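Side-chain contacts in CDP-glucose-4,6-dehydratase (Yersinia pseudotuberculosis, PDB 1RKX), which catalyses the NAD-dependent dehydration of CDP-D-glucose, probably to the 4-keto-6-deoxy sugar, as an extended short-chain dehydrogenase/reductase: residues L27-M32 against G241-A246; K134-K139 against L303-S308; R67-L72 against L114-R119. One frame throughout, in Å; residues are numbered along the deposited sequence.

Contact 1: residues L27-M32 against G241-A246; sequences LWLQTM and GYLLLA
Leu243 points its two methyl groups into a trio of side chains, Trp28 and Leu29 of the last turn of helix 20-31 and Met32 just beyond it, and so joins two helices of the Rossmann fold. Helix 20-31 follows the first strand of the parallel sheet, 11-15, while helix 236-251 comes directly before its last strand, 259-261. The joint is wholly apolar and buried. CD1 of Leu243 sits over one face of the indole, 3.5 Å from the centroid of the six-membered ring and only 14° off its normal, a CH-pi contact. Its nearest ring atom is CD2 of Trp28, at 3.4 Å, on the fusion bond shared by both rings, and CE2 at the other end of that bond is almost as close. The other methyl, CD2 of Leu243, meets CD2 of Leu29 at 3.7 Å. From Met32 the terminal CE comes tip to tip with the leucine, 4.0 Å from CD1 of Leu243, and lies nearly as close to its CD2, so one methionine methyl bridges both branches.

With chi1 at -161° the Trp28 ring swings away from its own backbone N and presents a face to the other helix; the Met32 chain is straight at chi2 but bent at chi3, which turns CE toward Leu243. Farther out, Ile350 and Met354 of helix 342-355 also touch Trp28, and Trp7 of helix 4-7 lies against both Leu29 and Met32. Met32 is already the first residue past helical geometry. Just before it, Thr31 OG1 donates to Trp28 O at 2.7 Å; that oxygen also accepts from Met32 N, which reaches it from the same face of the carbonyl plane.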
loop_
_atom_site.group_PDB
_atom_site.type_symbol
_atom_site.label_atom_id
_atom_site.label_comp_id
_atom_site.label_asym_id
_atom_site.label_seq_id
_atom_site.Cartn_x
_atom_site.Cartn_y
_atom_site.Cartn_z
ATOM N N LEU C 27 -19.102 18.483 -30.801
ATOM C CA LEU C 27 -20.345 19.244 -30.926
ATOM C C LEU C 27 -20.450 20.255 -29.790
ATOM O O LEU C 27 -20.851 21.404 -30.000
ATOM C CB LEU C 27 -21.556 18.317 -30.877
ATOM C CG LEU C 27 -21.862 17.470 -32.110
ATOM C CD1 LEU C 27 -22.987 16.483 -31.794
ATOM C CD2 LEU C 27 -22.248 18.390 -33.270
ATOM N N TRP C 28 -20.084 19.824 -28.584
ATOM C CA TRP C 28 -20.142 20.688 -27.408
ATOM C C TRP C 28 -19.214 21.885 -27.591
ATOM O O TRP C 28 -19.610 23.031 -27.368
ATOM C CB TRP C 28 -19.732 19.906 -26.154
ATOM C CG TRP C 28 -20.186 20.537 -24.855
ATOM C CD1 TRP C 28 -20.473 21.858 -24.631
ATOM C CD2 TRP C 28 -20.380 19.869 -23.600
ATOM N NE1 TRP C 28 -20.833 22.051 -23.316
ATOM C CE2 TRP C 28 -20.785 20.847 -22.661
ATOM C CE3 TRP C 28 -20.249 18.539 -23.177
ATOM C CZ2 TRP C 28 -21.062 20.534 -21.321
ATOM C CZ3 TRP C 28 -20.524 18.228 -21.840
ATOM C CH2 TRP C 28 -20.927 19.226 -20.932
ATOM N N LEU C 29 -17.979 21.612 -28.002
ATOM C CA LEU C 29 -16.988 22.658 -28.232
ATOM C C LEU C 29 -17.485 23.628 -29.306
ATOM O O LEU C 29 -17.352 24.844 -29.161
ATOM C CB LEU C 29 -15.655 22.034 -28.669
ATOM C CG LEU C 29 -14.896 21.258 -27.585
ATOM C CD1 LEU C 29 -13.764 20.439 -28.205
ATOM C CD2 LEU C 29 -14.348 22.244 -26.558
ATOM N N GLN C 30 -18.054 23.086 -30.380
ATOM C CA GLN C 30 -18.578 23.924 -31.458
ATOM C C GLN C 30 -19.657 24.876 -30.941
ATOM O O GLN C 30 -19.628 26.073 -31.237
ATOM C CB GLN C 30 -19.152 23.062 -32.582
ATOM C CG GLN C 30 -18.113 22.216 -33.308
ATOM C CD GLN C 30 -18.726 21.264 -34.316
ATOM O OE1 GLN C 30 -18.117 20.249 -34.678
ATOM N NE2 GLN C 30 -19.927 21.584 -34.783
ATOM N N THR C 31 -20.604 24.352 -30.164
ATOM C CA THR C 31 -21.679 25.189 -29.639
ATOM C C THR C 31 -21.166 26.309 -28.743
ATOM O O THR C 31 -21.820 27.342 -28.614
ATOM C CB THR C 31 -22.719 24.370 -28.843
ATOM O OG1 THR C 31 -22.139 23.898 -27.625
ATOM C CG2 THR C 31 -23.194 23.190 -29.657
ATOM N N MET C 32 -20.002 26.117 -28.130
ATOM C CA MET C 32 -19.446 27.142 -27.256
ATOM C C MET C 32 -18.537 28.122 -27.997
ATOM O O MET C 32 -17.870 28.947 -27.379
ATOM C CB MET C 32 -18.702 26.499 -26.081
ATOM C CG MET C 32 -19.622 25.702 -25.161
ATOM S SD MET C 32 -18.870 25.244 -23.589
ATOM C CE MET C 32 -17.640 24.035 -24.147
ATOM N N GLY C 241 -16.540 17.007 -17.157
ATOM C CA GLY C 241 -15.351 16.995 -16.323
ATOM C C GLY C 241 -14.105 17.294 -17.139
ATOM O O GLY C 241 -13.224 18.023 -16.688
ATOM N N TYR C 242 -14.029 16.730 -18.344
ATOM C CA TYR C 242 -12.883 16.958 -19.233
ATOM C C TYR C 242 -12.772 18.447 -19.573
ATOM O O TYR C 242 -11.683 19.010 -19.589
ATOM C CB TYR C 242 -13.043 16.180 -20.546
ATOM C CG TYR C 242 -13.136 14.669 -20.426
ATOM C CD1 TYR C 242 -13.394 13.886 -21.552
ATOM C CD2 TYR C 242 -12.993 14.026 -19.194
ATOM C CE1 TYR C 242 -13.510 12.501 -21.459
ATOM C CE2 TYR C 242 -13.115 12.630 -19.091
ATOM C CZ TYR C 242 -13.373 11.881 -20.223
ATOM O OH TYR C 242 -13.519 10.514 -20.123
ATOM N N LEU C 243 -13.911 19.072 -19.860
ATOM C CA LEU C 243 -13.940 20.493 -20.214
ATOM C C LEU C 243 -13.522 21.352 -19.029
ATOM O O LEU C 243 -12.725 22.279 -19.175
ATOM C CB LEU C 243 -15.340 20.896 -20.689
ATOM C CG LEU C 243 -15.821 20.296 -22.017
ATOM C CD1 LEU C 243 -17.320 20.521 -22.177
ATOM C CD2 LEU C 243 -15.052 20.916 -23.178
ATOM N N LEU C 244 -14.057 21.037 -17.851
ATOM C CA LEU C 244 -13.723 21.774 -16.638
ATOM C C LEU C 244 -12.228 21.677 -16.365
ATOM O O LEU C 244 -11.578 22.669 -16.030
ATOM C CB LEU C 244 -14.505 21.202 -15.451
ATOM C CG LEU C 244 -14.252 21.841 -14.087
ATOM C CD1 LEU C 244 -14.652 23.317 -14.127
ATOM C CD2 LEU C 244 -15.056 21.096 -13.026
ATOM N N LEU C 245 -11.682 20.474 -16.504
ATOM C CA LEU C 245 -10.259 20.257 -16.284
ATOM C C LEU C 245 -9.422 21.037 -17.295
ATOM O O LEU C 245 -8.415 21.643 -16.935
ATOM C CB LEU C 245 -9.922 18.765 -16.395
ATOM C CG LEU C 245 -8.438 18.392 -16.305
ATOM C CD1 LEU C 245 -7.869 18.818 -14.963
ATOM C CD2 LEU C 245 -8.282 16.886 -16.505
ATOM N N ALA C 246 -9.837 21.011 -18.560
ATOM C CA ALA C 246 -9.111 21.718 -19.609
ATOM C C ALA C 246 -9.004 23.201 -19.278
ATOM O O ALA C 246 -7.944 23.811 -19.431
ATOM C CB ALA C 246 -9.815 21.538 -20.947
#

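Contact 2: residues K134-K139 against L303-S308; sequences KCYDNK and LKLDCS
Leu303 and Leu305 project from one extended loop onto Lys134, Tyr136 and Asn138 of another, packing the segment before helix 308-314 against the loop that follows strand 126-130 of the Rossmann sheet. No hydrogen bond links the two segments.

Tyr136 and Leu305 form the apolar pair. Leu305 brings CD2 to 3.5 Å from CE1 of Tyr136, slightly nearer than to CD1 of that ring, so the methyl approaches the CD1-CE1 bond obliquely. Leu303 meets two side chains in van der Waals contact, a lysine methylene and an amide nitrogen: its CG lies 4.2 Å from CD of Lys134, and its CD2 lies 3.8 Å from ND2 of Asn138. Lys134 starts out away from the other loop, and the bend at chi2 (-56°) brings CD alongside Leu303 CG. Its side chain is about 6 Å from the bound NAD, which places this loop at the edge of the cofactor site.

The polar ends of Tyr136 and Asn138 have partners outside the two segments. Tyr136 OH is hydrogen-bonded to Asn261 and Arg192, fixing the far end of the ring that Leu305 touches, while Asn138 OD1 accepts from Glu140 N. The backbone of Tyr145 pairs with those of Lys304 and Asp306. Lys304 NZ forms a salt bridge with Asp266 and bonds to Ser308 OG of the second subunit, so the loop also belongs to a subunit interface.

Just ahead of helix 308-314, one residue before the N-cap Cys307, Asp306 forms an Asx turn. Its OD1 takes two bonds from Ser308, one from N at 2.9 Å and one from OG at 2.6 Å on the syn lone pair.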
loop_
_atom_site.group_PDB
_atom_site.type_symbol
_atom_site.label_atom_id
_atom_site.label_comp_id
_atom_site.label_asym_id
_atom_site.label_seq_id
_atom_site.Cartn_x
_atom_site.Cartn_y
_atom_site.Cartn_z
ATOM N N LYS C 134 -10.293 1.451 -16.999
ATOM C CA LYS C 134 -9.612 0.154 -16.958
ATOM C C LYS C 134 -8.081 0.230 -16.897
ATOM O O LYS C 134 -7.406 -0.790 -17.016
ATOM C CB LYS C 134 -10.019 -0.690 -18.174
ATOM C CG LYS C 134 -11.522 -0.879 -18.325
ATOM C CD LYS C 134 -12.129 -1.483 -17.072
ATOM C CE LYS C 134 -13.648 -1.583 -17.182
ATOM N NZ LYS C 134 -14.071 -2.505 -18.277
ATOM N N CYS C 135 -7.524 1.421 -16.710
ATOM C CA CYS C 135 -6.068 1.532 -16.652
ATOM C C CYS C 135 -5.504 1.003 -15.329
ATOM O O CYS C 135 -4.311 0.732 -15.225
ATOM C CB CYS C 135 -5.632 2.989 -16.831
ATOM S SG CYS C 135 -6.144 4.056 -15.491
ATOM N N TYR C 136 -6.357 0.856 -14.322
ATOM C CA TYR C 136 -5.904 0.393 -13.012
ATOM C C TYR C 136 -5.659 -1.097 -12.902
ATOM O O TYR C 136 -6.428 -1.902 -13.422
ATOM C CB TYR C 136 -6.905 0.769 -11.916
ATOM C CG TYR C 136 -7.084 2.251 -11.697
ATOM C CD1 TYR C 136 -8.171 2.936 -12.256
ATOM C CD2 TYR C 136 -6.177 2.967 -10.917
ATOM C CE1 TYR C 136 -8.345 4.299 -12.035
ATOM C CE2 TYR C 136 -6.342 4.330 -10.689
ATOM C CZ TYR C 136 -7.426 4.988 -11.249
ATOM O OH TYR C 136 -7.604 6.332 -11.025
ATOM N N ASP C 137 -4.581 -1.456 -12.211
ATOM C CA ASP C 137 -4.274 -2.855 -11.970
ATOM C C ASP C 137 -5.505 -3.335 -11.202
ATOM O O ASP C 137 -5.859 -2.757 -10.176
ATOM C CB ASP C 137 -3.013 -2.963 -11.109
ATOM C CG ASP C 137 -2.719 -4.380 -10.676
ATOM O OD1 ASP C 137 -2.978 -5.312 -11.464
ATOM O OD2 ASP C 137 -2.212 -4.563 -9.550
ATOM N N ASN C 138 -6.151 -4.389 -11.687
ATOM C CA ASN C 138 -7.370 -4.865 -11.054
ATOM C C ASN C 138 -7.172 -5.695 -9.794
ATOM O O ASN C 138 -6.662 -6.815 -9.846
ATOM C CB ASN C 138 -8.208 -5.654 -12.064
ATOM C CG ASN C 138 -9.667 -5.724 -11.668
ATOM O OD1 ASN C 138 -10.003 -6.167 -10.571
ATOM N ND2 ASN C 138 -10.545 -5.278 -12.559
ATOM N N LYS C 139 -7.593 -5.139 -8.664
ATOM C CA LYS C 139 -7.474 -5.819 -7.382
ATOM C C LYS C 139 -8.689 -6.702 -7.103
ATOM O O LYS C 139 -8.749 -7.379 -6.079
ATOM C CB LYS C 139 -7.310 -4.793 -6.258
ATOM C CG LYS C 139 -6.059 -3.931 -6.376
ATOM C CD LYS C 139 -4.806 -4.788 -6.331
ATOM C CE LYS C 139 -3.547 -3.945 -6.300
ATOM N NZ LYS C 139 -2.328 -4.811 -6.297
ATOM N N LEU C 303 -15.940 -3.087 -11.262
ATOM C CA LEU C 303 -14.949 -2.014 -11.332
ATOM C C LEU C 303 -15.599 -0.641 -11.204
ATOM O O LEU C 303 -16.528 -0.319 -11.939
ATOM C CB LEU C 303 -14.204 -2.106 -12.671
ATOM C CG LEU C 303 -12.939 -1.285 -12.959
ATOM C CD1 LEU C 303 -13.211 0.204 -12.805
ATOM C CD2 LEU C 303 -11.831 -1.728 -12.028
ATOM N N LYS C 304 -15.110 0.163 -10.265
ATOM C CA LYS C 304 -15.632 1.514 -10.079
ATOM C C LYS C 304 -14.507 2.445 -9.651
ATOM O O LYS C 304 -13.430 1.994 -9.256
ATOM C CB LYS C 304 -16.770 1.538 -9.050
ATOM C CG LYS C 304 -16.361 1.241 -7.633
ATOM C CD LYS C 304 -17.563 1.338 -6.703
ATOM C CE LYS C 304 -17.158 1.071 -5.265
ATOM N NZ LYS C 304 -18.298 1.217 -4.331
ATOM N N LEU C 305 -14.761 3.745 -9.728
ATOM C CA LEU C 305 -13.753 4.735 -9.393
ATOM C C LEU C 305 -14.169 5.652 -8.256
ATOM O O LEU C 305 -15.349 5.944 -8.074
ATOM C CB LEU C 305 -13.452 5.598 -10.625
ATOM C CG LEU C 305 -13.073 4.903 -11.937
ATOM C CD1 LEU C 305 -12.816 5.959 -13.016
ATOM C CD2 LEU C 305 -11.841 4.048 -11.728
ATOM N N ASP C 306 -13.189 6.097 -7.483
ATOM C CA ASP C 306 -13.450 7.034 -6.399
ATOM C C ASP C 306 -13.169 8.386 -7.051
ATOM O O ASP C 306 -12.045 8.637 -7.489
ATOM C CB ASP C 306 -12.485 6.810 -5.242
ATOM C CG ASP C 306 -12.739 7.756 -4.086
ATOM O OD1 ASP C 306 -12.848 8.976 -4.324
ATOM O OD2 ASP C 306 -12.824 7.278 -2.939
ATOM N N CYS C 307 -14.182 9.244 -7.124
ATOM C CA CYS C 307 -14.022 10.548 -7.763
ATOM C C CYS C 307 -13.983 11.714 -6.784
ATOM O O CYS C 307 -14.452 12.810 -7.099
ATOM C CB CYS C 307 -15.147 10.763 -8.783
ATOM S SG CYS C 307 -15.190 9.496 -10.066
ATOM N N SER C 308 -13.421 11.473 -5.606
ATOM C CA SER C 308 -13.309 12.507 -4.578
ATOM C C SER C 308 -12.386 13.640 -5.033
ATOM O O SER C 308 -12.611 14.803 -4.708
ATOM C CB SER C 308 -12.773 11.908 -3.272
ATOM O OG SER C 308 -13.652 10.921 -2.749
#

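Contact 3: residues R67-L72 against L114-R119; sequences RDQNKL and LLEAIR. With NAD (nicotinamide-adenine-dinucleotide), chain G.
Leu72 of helix 69-79 packs on Leu114 of helix 100-121, two helices of the NAD-binding Rossmann fold. From CB, which points at the neighbouring helix, the chain runs to CG and there divides. With chi1 at 176° CG lies anti to the backbone N, and CD2 is carried to the backbone of the opposing helix, 3.8 Å from Leu114 N and equally near its CA. The same methyl is 4.2 Å from Leu114 CB, which points away from helix 69-79. CD2 thus lies against the backbone and CB of Leu114, while Tyr39 of strand 35-40 also touches the Leu72 side chain.

Beside it, the extended Gln69 crosses Glu116, with NE2 at 4.2 Å from CG and the amide and carboxylate planes 85° apart. Val101 of the third subunit packs on both residues. Ahead of the helix, Asp68 is the N-cap, its OD1 accepting from Lys71 N. Arg67, of the NAD pocket, has NE 3.6 Å from the adenine N6A of NAD and is salt-bridged to Asp65.

Glu116 is held from several directions: Tyr171 bonds to OE1, His120 to OE2, and Arg119 takes both oxygens side-on. Arg119 NE reaches OE1 of Glu116 at 3.0 Å from above the carboxylate plane, and Arg119 NH2 meets OE2 of Glu116 at 2.7 Å on the syn side.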
loop_
_atom_site.group_PDB
_atom_site.type_symbol
_atom_site.label_atom_id
_atom_site.label_comp_id
_atom_site.label_asym_id
_atom_site.label_seq_id
_atom_site.Cartn_x
_atom_site.Cartn_y
_atom_site.Cartn_z
ATOM N N ARG C 67 -1.157 6.527 -35.729
ATOM C CA ARG C 67 0.076 5.743 -35.759
ATOM C C ARG C 67 1.016 6.290 -36.838
ATOM O O ARG C 67 2.143 5.821 -36.996
ATOM C CB ARG C 67 -0.242 4.268 -36.019
ATOM C CG ARG C 67 -0.842 3.560 -34.814
ATOM C CD ARG C 67 -1.368 2.190 -35.172
ATOM N NE ARG C 67 -2.479 2.275 -36.113
ATOM C CZ ARG C 67 -3.214 1.235 -36.488
ATOM N NH1 ARG C 67 -2.955 0.028 -36.002
ATOM N NH2 ARG C 67 -4.209 1.400 -37.344
ATOM N N ASP C 68 0.531 7.277 -37.584
ATOM C CA ASP C 68 1.319 7.923 -38.630
ATOM C C ASP C 68 1.931 9.137 -37.931
ATOM O O ASP C 68 1.359 10.225 -37.950
ATOM C CB ASP C 68 0.407 8.383 -39.773
ATOM C CG ASP C 68 1.185 8.862 -40.988
ATOM O OD1 ASP C 68 2.295 9.405 -40.812
ATOM O OD2 ASP C 68 0.676 8.708 -42.121
ATOM N N GLN C 69 3.095 8.943 -37.325
ATOM C CA GLN C 69 3.767 9.998 -36.576
ATOM C C GLN C 69 3.909 11.347 -37.275
ATOM O O GLN C 69 3.577 12.390 -36.698
ATOM C CB GLN C 69 5.153 9.520 -36.131
ATOM C CG GLN C 69 5.873 10.505 -35.206
ATOM C CD GLN C 69 7.234 9.996 -34.758
ATOM O OE1 GLN C 69 7.593 8.848 -35.016
ATOM N NE2 GLN C 69 7.993 10.850 -34.077
ATOM N N ASN C 70 4.404 11.343 -38.507
ATOM C CA ASN C 70 4.595 12.602 -39.210
ATOM C C ASN C 70 3.292 13.271 -39.635
ATOM O O ASN C 70 3.157 14.493 -39.544
ATOM C CB ASN C 70 5.489 12.412 -40.435
ATOM C CG ASN C 70 6.077 13.720 -40.917
ATOM O OD1 ASN C 70 6.939 14.304 -40.255
ATOM N ND2 ASN C 70 5.605 14.200 -42.061
ATOM N N LYS C 71 2.338 12.478 -40.105
ATOM C CA LYS C 71 1.057 13.035 -40.528
ATOM C C LYS C 71 0.343 13.683 -39.343
ATOM O O LYS C 71 -0.352 14.680 -39.505
ATOM C CB LYS C 71 0.173 11.948 -41.137
ATOM C CG LYS C 71 -1.169 12.469 -41.628
ATOM C CD LYS C 71 -1.994 11.368 -42.267
ATOM C CE LYS C 71 -3.341 11.903 -42.709
ATOM N NZ LYS C 71 -4.172 10.854 -43.350
ATOM N N LEU C 72 0.515 13.109 -38.152
ATOM C CA LEU C 72 -0.108 13.657 -36.949
ATOM C C LEU C 72 0.608 14.945 -36.543
ATOM O O LEU C 72 -0.030 15.924 -36.153
ATOM C CB LEU C 72 -0.052 12.637 -35.808
ATOM C CG LEU C 72 -0.584 13.097 -34.447
ATOM C CD1 LEU C 72 -2.011 13.624 -34.575
ATOM C CD2 LEU C 72 -0.531 11.923 -33.472
ATOM N N LEU C 114 1.409 11.630 -30.267
ATOM C CA LEU C 114 0.651 12.846 -29.981
ATOM C C LEU C 114 1.445 13.771 -29.061
ATOM O O LEU C 114 1.585 14.971 -29.336
ATOM C CB LEU C 114 -0.685 12.502 -29.314
ATOM C CG LEU C 114 -1.488 13.756 -28.947
ATOM C CD1 LEU C 114 -2.635 13.920 -29.926
ATOM C CD2 LEU C 114 -1.999 13.654 -27.523
ATOM N N LEU C 115 1.965 13.212 -27.971
ATOM C CA LEU C 115 2.746 13.988 -27.012
ATOM C C LEU C 115 4.039 14.512 -27.634
ATOM O O LEU C 115 4.468 15.630 -27.340
ATOM C CB LEU C 115 3.047 13.144 -25.766
ATOM C CG LEU C 115 1.798 12.748 -24.963
ATOM C CD1 LEU C 115 2.163 11.754 -23.860
ATOM C CD2 LEU C 115 1.167 14.006 -24.368
ATOM N N GLU C 116 4.652 13.718 -28.511
ATOM C CA GLU C 116 5.882 14.144 -29.176
ATOM C C GLU C 116 5.585 15.339 -30.089
ATOM O O GLU C 116 6.355 16.301 -30.145
ATOM C CB GLU C 116 6.463 12.988 -29.999
ATOM C CG GLU C 116 7.823 13.265 -30.648
ATOM C CD GLU C 116 8.953 13.450 -29.643
ATOM O OE1 GLU C 116 8.748 13.229 -28.428
ATOM O OE2 GLU C 116 10.066 13.817 -30.081
ATOM N N ALA C 117 4.462 15.277 -30.800
ATOM C CA ALA C 117 4.072 16.363 -31.694
ATOM C C ALA C 117 3.856 17.640 -30.890
ATOM O O ALA C 117 4.319 18.719 -31.268
ATOM C CB ALA C 117 2.798 15.993 -32.444
ATOM N N ILE C 118 3.156 17.509 -29.768
ATOM C CA ILE C 118 2.878 18.649 -28.908
ATOM C C ILE C 118 4.180 19.252 -28.386
ATOM O O ILE C 118 4.341 20.476 -28.330
ATOM C CB ILE C 118 1.978 18.223 -27.726
ATOM C CG1 ILE C 118 0.602 17.826 -28.266
ATOM C CG2 ILE C 118 1.876 19.352 -26.699
ATOM C CD1 ILE C 118 -0.354 17.270 -27.223
ATOM N N ARG C 119 5.111 18.376 -28.025
ATOM C CA ARG C 119 6.409 18.784 -27.510
ATOM C C ARG C 119 7.163 19.669 -28.506
ATOM O O ARG C 119 7.724 20.703 -28.140
ATOM C CB ARG C 119 7.233 17.532 -27.194
ATOM C CG ARG C 119 8.598 17.781 -26.593
ATOM C CD ARG C 119 9.157 16.493 -26.001
ATOM N NE ARG C 119 9.830 15.625 -26.966
ATOM C CZ ARG C 119 11.115 15.734 -27.288
ATOM N NH1 ARG C 119 11.861 16.678 -26.724
ATOM N NH2 ARG C 119 11.661 14.886 -28.153
HETATM P PA NAD G . -15.366 5.080 -30.499
HETATM O O1A NAD G . -14.944 3.808 -31.126
HETATM O O2A NAD G . -16.738 5.564 -30.807
HETATM O O5B NAD G . -14.336 6.259 -30.864
HETATM C C5B NAD G . -12.942 5.930 -31.077
HETATM C C4B NAD G . -12.259 6.985 -31.949
HETATM O O4B NAD G . -10.912 6.471 -32.061
HETATM C C3B NAD G . -12.809 7.031 -33.367
HETATM O O3B NAD G . -13.052 8.417 -33.680
HETATM C C2B NAD G . -11.700 6.387 -34.177
HETATM O O2B NAD G . -11.670 6.820 -35.565
HETATM C C1B NAD G . -10.482 6.750 -33.367
HETATM N N9A NAD G . -9.336 5.909 -33.673
HETATM C C8A NAD G . -9.152 4.588 -33.359
HETATM N N7A NAD G . -7.995 4.095 -33.794
HETATM C C5A NAD G . -7.397 5.165 -34.429
HETATM C C6A NAD G . -6.159 5.285 -35.100
HETATM N N6A NAD G . -5.266 4.332 -35.263
HETATM N N1A NAD G . -5.847 6.506 -35.637
HETATM C C2A NAD G . -6.759 7.522 -35.487
HETATM N N3A NAD G . -7.931 7.527 -34.889
HETATM C C4A NAD G . -8.204 6.299 -34.369
HETATM O O3 NAD G . -15.168 4.950 -28.957
HETATM P PN NAD G . -15.488 5.997 -27.740
HETATM O O1N NAD G . -16.509 5.318 -26.937
HETATM O O2N NAD G . -15.955 7.274 -28.335
HETATM O O5D NAD G . -14.115 6.048 -26.954
HETATM C C5D NAD G . -13.449 7.314 -26.890
HETATM C C4D NAD G . -12.202 7.200 -26.035
HETATM O O4D NAD G . -12.699 6.914 -24.685
HETATM C C3D NAD G . -11.211 6.072 -26.322
HETATM O O3D NAD G . -9.899 6.514 -25.920
HETATM C C2D NAD G . -11.718 4.960 -25.413
HETATM O O2D NAD G . -10.678 3.999 -25.164
HETATM C C1D NAD G . -12.094 5.744 -24.184
HETATM N N1N NAD G . -13.014 5.012 -23.322
HETATM C C2N NAD G . -14.380 4.864 -23.621
HETATM C C3N NAD G . -15.309 4.181 -22.667
HETATM C C7N NAD G . -16.736 4.117 -23.030
HETATM O O7N NAD G . -17.494 3.568 -22.216
HETATM N N7N NAD G . -17.236 4.620 -24.178
HETATM C C4N NAD G . -14.727 3.515 -21.440
HETATM C C5N NAD G . -13.257 3.745 -21.291
HETATM C C6N NAD G . -12.498 4.419 -22.129
#

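Overall arrangement
All three contacts belong to the NAD-binding Rossmann fold or its margins, yet none touches another. Contact 3 is nested in the chain loop closed by contact 1, whereas contact 2 interleaves with contact 1 and opens only after contact 3 has closed. Contact 1 joins helices 20-31 and 236-251 and lies nearest the chain centre; contact 3 joins helices 69-79 and 100-121 toward the adenine end of the cofactor. Contact 2 pairs loops near the nicotinamide end. Centres of contacts 1 and 2 are 24 Å apart, those of contacts 1 and 3 23 Å, and those of contacts 2 and 3 29 Å. Contacts 2 and 3 also adjoin different neighbouring subunits, so parts near the cofactor also lie near subunit interfaces.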